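Local coordinates for protein Zn-dependent hydrolase, glyoxylase (Echinicola vietnamensis, PDB 6T5K) that acts as a zinc-dependent class B metallo-beta-lactamase, probably opening beta-lactam antibiotics with water to give substituted beta-amino acids, at residues E23-S27 and D28-I32; N77-S80 and E81-F85; G107-E110 and A111-R115; G170-P173 and D174-V177. All blocks are in the same frame, centred on the assembly; numbering follows the deposited sequence.

Overall arrangement
The four contacts follow one another along the chain, in series. Contact 1 is the hairpin at the outer edge of the eight-strand sheet. Contact 2 lies on helix 76-88, the crossover from strand 66-70 to strand 92-98 of that sheet, and contact 3 on the short helix 109-114. Contacts 1 and 2 have centres about 10 Å apart, as have contacts 2 and 3, and each of these pairs touches through side chains, so helix 76-88 bridges the other two. Contact 4, whose centre is about 23 to 25 Å from the rest, belongs to the five-strand sheet. Both beta-sheets of the alpha-beta/beta-alpha sandwich that carries the zinc site are thus represented.

Contact 1. Residues E23-S27 and D28-I32; sequences EVYSS and DKLII
The Tyr25 ring meets Leu30 edge-on: the carbonyl oxygen of Leu30 lies near the ring plane, 3.5 Å from Tyr25 CD1. Beyond it, Tyr25 CE1 touches Leu30 CD2, and the two side chains cross at about a right angle. Ile32 comes up obliquely to the same ring with CD1 and packs on Tyr25 CB. These residues share one side of a tight beta hairpin, whereas Ser26 and Ile31 point to the other.

The strands run antiparallel, 168° between their directions, and a classic beta bulge interrupts the ladder, since both Val24 and Tyr25 face Ile32. Ile32 O accepts two bonds there, from Val24 N at 2.9 Å and from Tyr25 N at 3.3 Å, the latter in the carbonyl plane on a lone pair. Ile32 N answers with a nearly straight bond to Tyr25 O (2.9 Å).

At the tip, Ser27 N donates to Leu30 O (2.9 Å). Ser27 OG, turned between its own N and carbonyl carbon (chi1 80°), accepts Lys29 N at 3.0 Å, which makes an ST turn, and also Leu30 N at 3.1 Å. The hydroxyl thus fixes the two-residue turn of Asp28 and Lys29.

Strand 30-34 continues the sheet through backbone bonds between Ile31 and Val43 of strand 39-48. Helix 76-88 supplies Glu81, whose OE1 is hydrogen-bonded to both Tyr25 OH and Ser27 OG, and Phe85, whose ring meets that of Tyr25 at about 55° and touches Val24 and Ile32.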
loop_
_atom_site.group_PDB
_atom_site.type_symbol
_atom_site.label_atom_id
_atom_site.label_comp_id
_atom_site.label_asym_id
_atom_site.label_seq_id
_atom_site.Cartn_x
_atom_site.Cartn_y
_atom_site.Cartn_z
ATOM N N GLU A 23 16.381 -7.257 5.409
ATOM C CA GLU A 23 15.537 -8.225 4.735
ATOM C C GLU A 23 15.137 -9.296 5.735
ATOM O O GLU A 23 15.996 -9.892 6.389
ATOM C CB GLU A 23 16.308 -8.845 3.579
ATOM C CG GLU A 23 15.492 -9.743 2.695
ATOM C CD GLU A 23 16.296 -10.234 1.509
ATOM O OE1 GLU A 23 16.754 -11.393 1.547
ATOM O OE2 GLU A 23 16.473 -9.450 0.552
ATOM N N VAL A 24 13.832 -9.544 5.854
ATOM C CA VAL A 24 13.307 -10.548 6.776
ATOM C C VAL A 24 12.693 -11.746 6.064
ATOM O O VAL A 24 12.440 -12.776 6.718
ATOM C CB VAL A 24 12.304 -9.927 7.772
ATOM C CG1 VAL A 24 13.003 -8.887 8.634
ATOM C CG2 VAL A 24 11.123 -9.292 7.026
ATOM N N TYR A 25 12.458 -11.656 4.758
ATOM C CA TYR A 25 11.966 -12.783 3.983
ATOM C C TYR A 25 12.382 -12.585 2.537
ATOM O O TYR A 25 12.330 -11.464 2.021
ATOM C CB TYR A 25 10.437 -12.884 4.047
ATOM C CG TYR A 25 9.880 -14.047 3.264
ATOM C CD1 TYR A 25 9.537 -13.913 1.928
ATOM C CD2 TYR A 25 9.690 -15.284 3.865
ATOM C CE1 TYR A 25 9.021 -14.980 1.207
ATOM C CE2 TYR A 25 9.181 -16.359 3.157
ATOM C CZ TYR A 25 8.848 -16.192 1.827
ATOM O OH TYR A 25 8.337 -17.244 1.108
ATOM N N SER A 26 12.763 -13.674 1.879
ATOM C CA SER A 26 13.138 -13.594 0.474
ATOM C C SER A 26 12.852 -14.930 -0.188
ATOM O O SER A 26 13.326 -15.968 0.282
ATOM C CB SER A 26 14.625 -13.257 0.355
ATOM O OG SER A 26 15.036 -13.170 -0.995
ATOM N N SER A 27 12.059 -14.905 -1.254
ATOM C CA SER A 27 11.890 -16.064 -2.114
ATOM C C SER A 27 11.924 -15.588 -3.553
ATOM O O SER A 27 12.132 -14.402 -3.824
ATOM C CB SER A 27 10.535 -16.733 -1.874
ATOM O OG SER A 27 9.515 -16.005 -2.562
ATOM N N ASP A 28 11.649 -16.530 -4.467
ATOM C CA ASP A 28 11.583 -16.237 -5.891
ATOM C C ASP A 28 10.522 -15.196 -6.210
ATOM O O ASP A 28 10.672 -14.424 -7.163
ATOM C CB ASP A 28 11.289 -17.541 -6.660
ATOM C CG ASP A 28 10.251 -18.454 -5.949
ATOM O OD1 ASP A 28 10.488 -18.854 -4.784
ATOM O OD2 ASP A 28 9.213 -18.801 -6.569
ATOM N N LYS A 29 9.460 -15.142 -5.416
ATOM C CA LYS A 29 8.278 -14.392 -5.779
ATOM C C LYS A 29 7.988 -13.235 -4.840
ATOM O O LYS A 29 7.180 -12.361 -5.186
ATOM C CB LYS A 29 7.072 -15.337 -5.755
ATOM C CG LYS A 29 7.123 -16.545 -6.649
ATOM C CD LYS A 29 7.405 -16.153 -8.082
ATOM C CE LYS A 29 6.592 -16.974 -9.085
ATOM N NZ LYS A 29 6.116 -16.133 -10.232
ATOM N N LEU A 30 8.608 -13.213 -3.666
ATOM C CA LEU A 30 8.252 -12.231 -2.648
ATOM C C LEU A 30 9.454 -11.870 -1.793
ATOM O O LEU A 30 10.175 -12.757 -1.334
ATOM C CB LEU A 30 7.162 -12.798 -1.731
ATOM C CG LEU A 30 6.572 -11.854 -0.687
ATOM C CD1 LEU A 30 5.653 -10.872 -1.378
ATOM C CD2 LEU A 30 5.788 -12.651 0.340
ATOM N N ILE A 31 9.650 -10.572 -1.563
ATOM C CA ILE A 31 10.673 -10.080 -0.651
ATOM C C ILE A 31 9.979 -9.213 0.383
ATOM O O ILE A 31 9.081 -8.435 0.044
ATOM C CB ILE A 31 11.783 -9.312 -1.387
ATOM C CG1 ILE A 31 12.518 -10.257 -2.351
ATOM C CG2 ILE A 31 12.754 -8.704 -0.366
ATOM C CD1 ILE A 31 13.359 -9.524 -3.390
ATOM N N ILE A 32 10.374 -9.361 1.642
ATOM C CA ILE A 32 9.901 -8.485 2.711
ATOM C C ILE A 32 11.095 -7.836 3.383
ATOM O O ILE A 32 11.999 -8.523 3.856
ATOM C CB ILE A 32 9.041 -9.227 3.748
ATOM C CG1 ILE A 32 7.908 -9.974 3.050
ATOM C CG2 ILE A 32 8.462 -8.215 4.767
ATOM C CD1 ILE A 32 7.086 -10.866 3.967
#

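Contact 2. Residues N77-S80 and E81-F85; sequences NETS and ELLSF
Residues Asn77 to Phe85 form regular alpha-helix within the beta-alpha-beta unit of strand 66-70, helix 76-88 and strand 92-98. Four successive i to i+4 bonds join the segments: Glu81 N to Asn77 O (3.1 Å), Leu82 N to Glu78 O (3.0 Å), Leu83 N to Thr79 O (2.9 Å) and Ser84 N to Ser80 O (2.8 Å). Their N-H...O angles span 153° to 161°, evidence of an undistorted turn.

Side chains add little across this turn, because most of them lean outward to other partners. Thr79 and Leu83, one turn apart, lie side by side and point the same way, with the Thr79 methyl set anti to the backbone N so that it faces along the helix to the leucine. The hydroxyl of Thr79 is hydrogen-bonded back to Thr75 O, and Ser80 OG likewise to Ser76 O, so both turn back to the carbonyl four residues earlier. The buried strip of Thr79 and Leu83 packs on Ala111 and Phe112 of helix 109-114, while Leu82 reaches Leu30 and Ile32 of the edge hairpin. Across the turn the apolar contact of the strip is slight, Thr79 CG2 meeting Leu83 CD1 at 4.2 Å.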
loop_
_atom_site.group_PDB
_atom_site.type_symbol
_atom_site.label_atom_id
_atom_site.label_comp_id
_atom_site.label_asym_id
_atom_site.label_seq_id
_atom_site.Cartn_x
_atom_site.Cartn_y
_atom_site.Cartn_z
ATOM N N ASN A 77 -1.058 -16.873 -5.038
ATOM C CA ASN A 77 0.097 -17.622 -4.573
ATOM C C ASN A 77 0.997 -16.730 -3.757
ATOM O O ASN A 77 1.458 -17.108 -2.681
ATOM C CB ASN A 77 0.878 -18.184 -5.773
ATOM C CG ASN A 77 0.271 -19.430 -6.345
ATOM O OD1 ASN A 77 -0.431 -20.174 -5.665
ATOM N ND2 ASN A 77 0.566 -19.679 -7.615
ATOM N N GLU A 78 1.287 -15.532 -4.254
ATOM C CA GLU A 78 2.194 -14.652 -3.537
ATOM C C GLU A 78 1.573 -14.136 -2.249
ATOM O O GLU A 78 2.297 -13.955 -1.254
ATOM C CB GLU A 78 2.574 -13.476 -4.431
ATOM C CG GLU A 78 3.232 -13.846 -5.765
ATOM C CD GLU A 78 3.102 -12.747 -6.829
ATOM O OE1 GLU A 78 3.815 -12.830 -7.838
ATOM O OE2 GLU A 78 2.313 -11.788 -6.642
ATOM N N THR A 79 0.243 -13.979 -2.220
ATOM C CA THR A 79 -0.407 -13.529 -1.006
ATOM C C THR A 79 -0.353 -14.630 0.048
ATOM O O THR A 79 -0.132 -14.363 1.233
ATOM C CB THR A 79 -1.837 -13.060 -1.305
ATOM O OG1 THR A 79 -1.782 -12.072 -2.353
ATOM C CG2 THR A 79 -2.486 -12.451 -0.107
ATOM N N SER A 80 -0.576 -15.882 -0.356
ATOM C CA SER A 80 -0.420 -16.998 0.575
ATOM C C SER A 80 0.998 -17.077 1.139
ATOM O O SER A 80 1.188 -17.368 2.326
ATOM C CB SER A 80 -0.807 -18.301 -0.119
ATOM O OG SER A 80 -2.167 -18.215 -0.523
ATOM N N GLU A 81 2.004 -16.780 0.318
ATOM C CA GLU A 81 3.376 -16.758 0.814
ATOM C C GLU A 81 3.557 -15.681 1.877
ATOM O O GLU A 81 4.202 -15.906 2.912
ATOM C CB GLU A 81 4.325 -16.507 -0.355
ATOM C CG GLU A 81 5.629 -17.195 -0.262
ATOM C CD GLU A 81 6.505 -16.966 -1.473
ATOM O OE1 GLU A 81 7.699 -16.729 -1.256
ATOM O OE2 GLU A 81 6.021 -17.039 -2.629
ATOM N N LEU A 82 3.007 -14.498 1.629
ATOM C CA LEU A 82 3.042 -13.442 2.627
ATOM C C LEU A 82 2.393 -13.902 3.929
ATOM O O LEU A 82 2.939 -13.698 5.014
ATOM C CB LEU A 82 2.348 -12.206 2.053
ATOM C CG LEU A 82 2.164 -10.978 2.941
ATOM C CD1 LEU A 82 3.491 -10.468 3.492
ATOM C CD2 LEU A 82 1.467 -9.879 2.150
ATOM N N LEU A 83 1.196 -14.479 3.842
ATOM C CA LEU A 83 0.473 -14.852 5.046
ATOM C C LEU A 83 1.184 -15.980 5.769
ATOM O O LEU A 83 1.170 -16.027 7.002
ATOM C CB LEU A 83 -0.966 -15.210 4.675
ATOM C CG LEU A 83 -1.794 -13.957 4.387
ATOM C CD1 LEU A 83 -3.035 -14.244 3.605
ATOM C CD2 LEU A 83 -2.153 -13.329 5.698
ATOM N N SER A 84 1.803 -16.900 5.025
ATOM C CA SER A 84 2.583 -17.958 5.654
ATOM C C SER A 84 3.718 -17.378 6.484
ATOM O O SER A 84 3.984 -17.850 7.590
ATOM C CB SER A 84 3.130 -18.897 4.580
ATOM O OG SER A 84 3.825 -19.995 5.154
ATOM N N PHE A 85 4.387 -16.340 5.979
ATOM C CA PHE A 85 5.451 -15.725 6.748
ATOM C C PHE A 85 4.902 -15.105 8.023
ATOM O O PHE A 85 5.470 -15.277 9.106
ATOM C CB PHE A 85 6.137 -14.666 5.916
ATOM C CG PHE A 85 7.110 -13.856 6.691
ATOM C CD1 PHE A 85 8.272 -14.435 7.179
ATOM C CD2 PHE A 85 6.860 -12.533 6.970
ATOM C CE1 PHE A 85 9.183 -13.688 7.904
ATOM C CE2 PHE A 85 7.784 -11.772 7.698
ATOM C CZ PHE A 85 8.946 -12.361 8.150
#

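Contact 3. Residues G107-E110 and A111-R115; sequences GGLE and AFHAR. With EDO (1,2-ethanediol), chain D; EDO (1,2-ethanediol), chain F.
His113 lies against Leu109, one helical turn earlier, in the tight part of this contact. Leu109 O sits 3.4 Å above one face of the imidazole, offset toward its rim, and Leu109 CB makes an off-centre CH-pi contact, 4.3 Å from the centroid of the His113 ring. The same carbonyl oxygen accepts His113 N at 2.9 Å, nearly along the C=O axis, together with a weak bond from Phe112 N. Just before it the helix opens with a bond from Ala111 N to Gly108 O (3.1 Å), the donor 46° out of the carbonyl plane. Phe112 turns its edge to Gly108 O and packs with Ala111 on Thr79 of helix 76-88, while Leu109 and Phe112 both reach Val96 of strand 92-98.

The outer side is looser and polar. Glu110 is exposed, and its chain, bent at chi2 (62°), leans along the outside of the helix toward its C-terminal end, bringing OE2 near Ala114 CB. A 1,2-ethanediol molecule, probably from the crystallisation liquor, joins it to the imidazole: its O2 lies in the His113 ring plane, accepts from ND1 at 2.9 Å and donates to Glu110 OE1 at 2.6 Å. Arg115, at the helix end, sends NH1 to Ala111 O (2.9 Å), the oxygen lying in the guanidinium plane, while its NE forms a salt bridge with Glu87.

Both nitrogens of His113 are engaged, since NE2 is hydrogen-bonded to Ser119 OG. With the Glu110 carboxylate only 4.3 Å from ND1, measured to OE1, a positive charge on the imidazole would probably be favoured, though none is observed directly.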
loop_
_atom_site.group_PDB
_atom_site.type_symbol
_atom_site.label_atom_id
_atom_site.label_comp_id
_atom_site.label_asym_id
_atom_site.label_seq_id
_atom_site.Cartn_x
_atom_site.Cartn_y
_atom_site.Cartn_z
ATOM N N GLY A 107 -5.590 -8.375 -5.733
ATOM C CA GLY A 107 -5.678 -9.645 -6.421
ATOM C C GLY A 107 -5.674 -10.839 -5.487
ATOM O O GLY A 107 -6.231 -11.890 -5.812
ATOM N N GLY A 108 -5.070 -10.697 -4.318
ATOM C CA GLY A 108 -4.985 -11.795 -3.376
ATOM C C GLY A 108 -5.919 -11.742 -2.187
ATOM O O GLY A 108 -5.693 -12.446 -1.198
ATOM N N LEU A 109 -7.009 -10.987 -2.268
ATOM C CA LEU A 109 -7.842 -10.838 -1.081
ATOM C C LEU A 109 -8.435 -12.163 -0.596
ATOM O O LEU A 109 -8.680 -12.322 0.608
ATOM C CB LEU A 109 -8.971 -9.858 -1.337
ATOM C CG LEU A 109 -8.583 -8.386 -1.273
ATOM C CD1 LEU A 109 -9.833 -7.581 -1.529
ATOM C CD2 LEU A 109 -7.964 -8.008 0.058
ATOM N N GLU A 110 -8.710 -13.112 -1.496
ATOM C CA GLU A 110 -9.364 -14.332 -1.028
ATOM C C GLU A 110 -8.487 -15.090 -0.031
ATOM O O GLU A 110 -9.011 -15.777 0.858
ATOM C CB GLU A 110 -9.771 -15.234 -2.197
ATOM C CG GLU A 110 -10.101 -16.670 -1.791
ATOM C CD GLU A 110 -11.300 -16.811 -0.830
ATOM O OE1 GLU A 110 -12.096 -15.859 -0.658
ATOM O OE2 GLU A 110 -11.455 -17.909 -0.258
ATOM N N ALA A 111 -7.161 -14.971 -0.143
ATOM C CA ALA A 111 -6.288 -15.595 0.838
ATOM C C ALA A 111 -6.516 -15.015 2.231
ATOM O O ALA A 111 -6.397 -15.720 3.233
ATOM C CB ALA A 111 -4.828 -15.448 0.415
ATOM N N PHE A 112 -6.799 -13.717 2.314
ATOM C CA PHE A 112 -7.124 -13.121 3.602
ATOM C C PHE A 112 -8.506 -13.556 4.055
ATOM O O PHE A 112 -8.698 -13.946 5.216
ATOM C CB PHE A 112 -7.048 -11.601 3.495
ATOM C CG PHE A 112 -5.653 -11.070 3.499
ATOM C CD1 PHE A 112 -4.917 -10.981 2.330
ATOM C CD2 PHE A 112 -5.060 -10.665 4.680
ATOM C CE1 PHE A 112 -3.627 -10.485 2.341
ATOM C CE2 PHE A 112 -3.775 -10.182 4.687
ATOM C CZ PHE A 112 -3.063 -10.097 3.511
ATOM N N HIS A 113 -9.473 -13.529 3.140
ATOM C CA HIS A 113 -10.832 -13.868 3.501
ATOM C C HIS A 113 -10.920 -15.310 3.968
ATOM O O HIS A 113 -11.607 -15.605 4.945
ATOM C CB HIS A 113 -11.728 -13.632 2.303
ATOM C CG HIS A 113 -11.814 -12.198 1.888
ATOM N ND1 HIS A 113 -12.315 -11.813 0.667
ATOM C CD2 HIS A 113 -11.472 -11.053 2.539
ATOM C CE1 HIS A 113 -12.265 -10.493 0.574
ATOM N NE2 HIS A 113 -11.743 -10.009 1.690
ATOM N N ALA A 114 -10.195 -16.210 3.319
ATOM C CA ALA A 114 -10.208 -17.612 3.725
ATOM C C ALA A 114 -9.810 -17.783 5.187
ATOM O O ALA A 114 -10.256 -18.729 5.857
ATOM C CB ALA A 114 -9.227 -18.372 2.845
ATOM N N ARG A 115 -8.958 -16.899 5.685
ATOM C CA ARG A 115 -8.480 -16.916 7.057
ATOM C C ARG A 115 -9.321 -16.056 7.991
ATOM O O ARG A 115 -8.943 -15.868 9.156
ATOM C CB ARG A 115 -7.028 -16.442 7.091
ATOM C CG ARG A 115 -6.063 -17.411 6.429
ATOM C CD ARG A 115 -4.720 -16.742 6.110
ATOM N NE ARG A 115 -3.723 -17.715 5.717
ATOM C CZ ARG A 115 -3.599 -18.213 4.490
ATOM N NH1 ARG A 115 -4.398 -17.799 3.516
ATOM N NH2 ARG A 115 -2.674 -19.141 4.241
HETATM C C1 EDO D . -13.793 -17.482 4.726
HETATM O O1 EDO D . -13.488 -18.622 5.540
HETATM C C2 EDO D . -14.218 -17.932 3.328
HETATM O O2 EDO D . -13.875 -16.946 2.345
HETATM C C1 EDO F . -13.522 -12.461 -3.801
HETATM O O1 EDO F . -14.443 -11.332 -3.754
HETATM C C2 EDO F . -12.573 -12.620 -2.585
HETATM O O2 EDO F . -12.965 -13.593 -1.545
#

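Contact 4. Residues G170-P173 and D174-V177; sequences GYFP and DDQV
Phe172 and Val177 form an antiparallel hydrogen-bonded pair that closes this hairpin: Phe172 N reaches Val177 O at 2.9 Å, and Val177 N reaches Phe172 O at 3.1 Å, both nearly straight. Gln176 also faces Phe172, making a G1 beta bulge, and its positive phi of 54° is the usual backbone for that position. A type I turn through Asp174 and Asp175 precedes it, closed by a weak bond from Gln176 N to Pro173 O.

Aromatic contacts come next. The Phe172 side chain, CG anti to the backbone N (chi1 -180°), runs forward beneath the turn, with Asp174 N 4.2 Å above the ring centre. Asp175 meets the ring edge, CG at 3.6 Å from Phe172 CE2, the carboxylate plane at 83° to the ring.

Among polar side chains, Tyr171 OH lies 3.1 Å from Gln176 NE2, and Gln176 OE1 sits in the plane of the tyrosine ring at its edge.

Asp175 is anchored by Ser36 OG and His38 N, and Asp174 by a salt bridge to Lys152. Phe172 and Val177 face the other sheet, touching Thr39 in strand 39-48 and, respectively, Val61 and Met59 in strand 54-63, while Tyr171 stacks on Tyr213 just after helix 201-212.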
loop_
_atom_site.group_PDB
_atom_site.type_symbol
_atom_site.label_atom_id
_atom_site.label_comp_id
_atom_site.label_asym_id
_atom_site.label_seq_id
_atom_site.Cartn_x
_atom_site.Cartn_y
_atom_site.Cartn_z
ATOM N N GLY A 170 -2.024 4.935 3.389
ATOM C CA GLY A 170 -1.916 4.466 4.753
ATOM C C GLY A 170 -0.867 5.286 5.474
ATOM O O GLY A 170 0.207 5.541 4.932
ATOM N N TYR A 171 -1.176 5.724 6.685
ATOM C CA TYR A 171 -0.287 6.566 7.473
ATOM C C TYR A 171 -0.081 5.920 8.831
ATOM O O TYR A 171 -1.049 5.617 9.533
ATOM C CB TYR A 171 -0.913 7.939 7.657
ATOM C CG TYR A 171 -0.144 8.835 8.579
ATOM C CD1 TYR A 171 1.195 9.172 8.347
ATOM C CD2 TYR A 171 -0.760 9.342 9.707
ATOM C CE1 TYR A 171 1.858 10.019 9.222
ATOM C CE2 TYR A 171 -0.112 10.171 10.569
ATOM C CZ TYR A 171 1.183 10.519 10.328
ATOM O OH TYR A 171 1.808 11.356 11.221
ATOM N N PHE A 172 1.179 5.732 9.203
ATOM C CA PHE A 172 1.547 5.132 10.486
ATOM C C PHE A 172 2.367 6.160 11.240
ATOM O O PHE A 172 3.578 6.309 10.986
ATOM C CB PHE A 172 2.353 3.864 10.289
ATOM C CG PHE A 172 2.748 3.211 11.568
ATOM C CD1 PHE A 172 1.792 2.774 12.461
ATOM C CD2 PHE A 172 4.060 3.089 11.903
ATOM C CE1 PHE A 172 2.157 2.158 13.640
ATOM C CE2 PHE A 172 4.415 2.495 13.057
ATOM C CZ PHE A 172 3.469 2.038 13.940
ATOM N N PRO A 173 1.759 6.880 12.172
ATOM C CA PRO A 173 2.437 8.047 12.723
ATOM C C PRO A 173 3.600 7.701 13.627
ATOM O O PRO A 173 4.550 8.478 13.736
ATOM C CB PRO A 173 1.322 8.769 13.489
ATOM C CG PRO A 173 0.304 7.668 13.812
ATOM C CD PRO A 173 0.335 6.813 12.568
ATOM N N ASP A 174 3.578 6.562 14.309
ATOM C CA ASP A 174 4.637 6.302 15.287
ATOM C C ASP A 174 6.020 6.307 14.651
ATOM O O ASP A 174 6.992 6.737 15.283
ATOM C CB ASP A 174 4.396 4.975 15.980
ATOM C CG ASP A 174 3.187 5.012 16.832
ATOM O OD1 ASP A 174 2.105 5.026 16.226
ATOM O OD2 ASP A 174 3.324 5.064 18.075
ATOM N N ASP A 175 6.145 5.794 13.431
ATOM C CA ASP A 175 7.416 5.814 12.718
ATOM C C ASP A 175 7.437 6.899 11.640
ATOM O O ASP A 175 8.409 6.956 10.862
ATOM C CB ASP A 175 7.688 4.450 12.045
ATOM C CG ASP A 175 7.905 3.305 13.025
ATOM O OD1 ASP A 175 7.900 3.489 14.260
ATOM O OD2 ASP A 175 8.067 2.165 12.511
ATOM N N GLN A 176 6.381 7.698 11.524
ATOM C CA GLN A 176 6.272 8.737 10.484
ATOM C C GLN A 176 6.500 8.122 9.087
ATOM O O GLN A 176 7.317 8.572 8.277
ATOM C CB GLN A 176 7.186 9.948 10.761
ATOM C CG GLN A 176 6.609 10.934 11.719
ATOM C CD GLN A 176 5.308 11.663 11.209
ATOM O OE1 GLN A 176 5.003 11.709 10.053
ATOM N NE2 GLN A 176 4.590 12.273 12.139
ATOM N N VAL A 177 5.666 7.091 8.810
ATOM C CA VAL A 177 5.728 6.340 7.567
ATOM C C VAL A 177 4.421 6.499 6.814
ATOM O O VAL A 177 3.336 6.339 7.378
ATOM C CB VAL A 177 5.968 4.845 7.848
ATOM C CG1 VAL A 177 5.937 4.025 6.536
ATOM C CG2 VAL A 177 7.276 4.640 8.548
#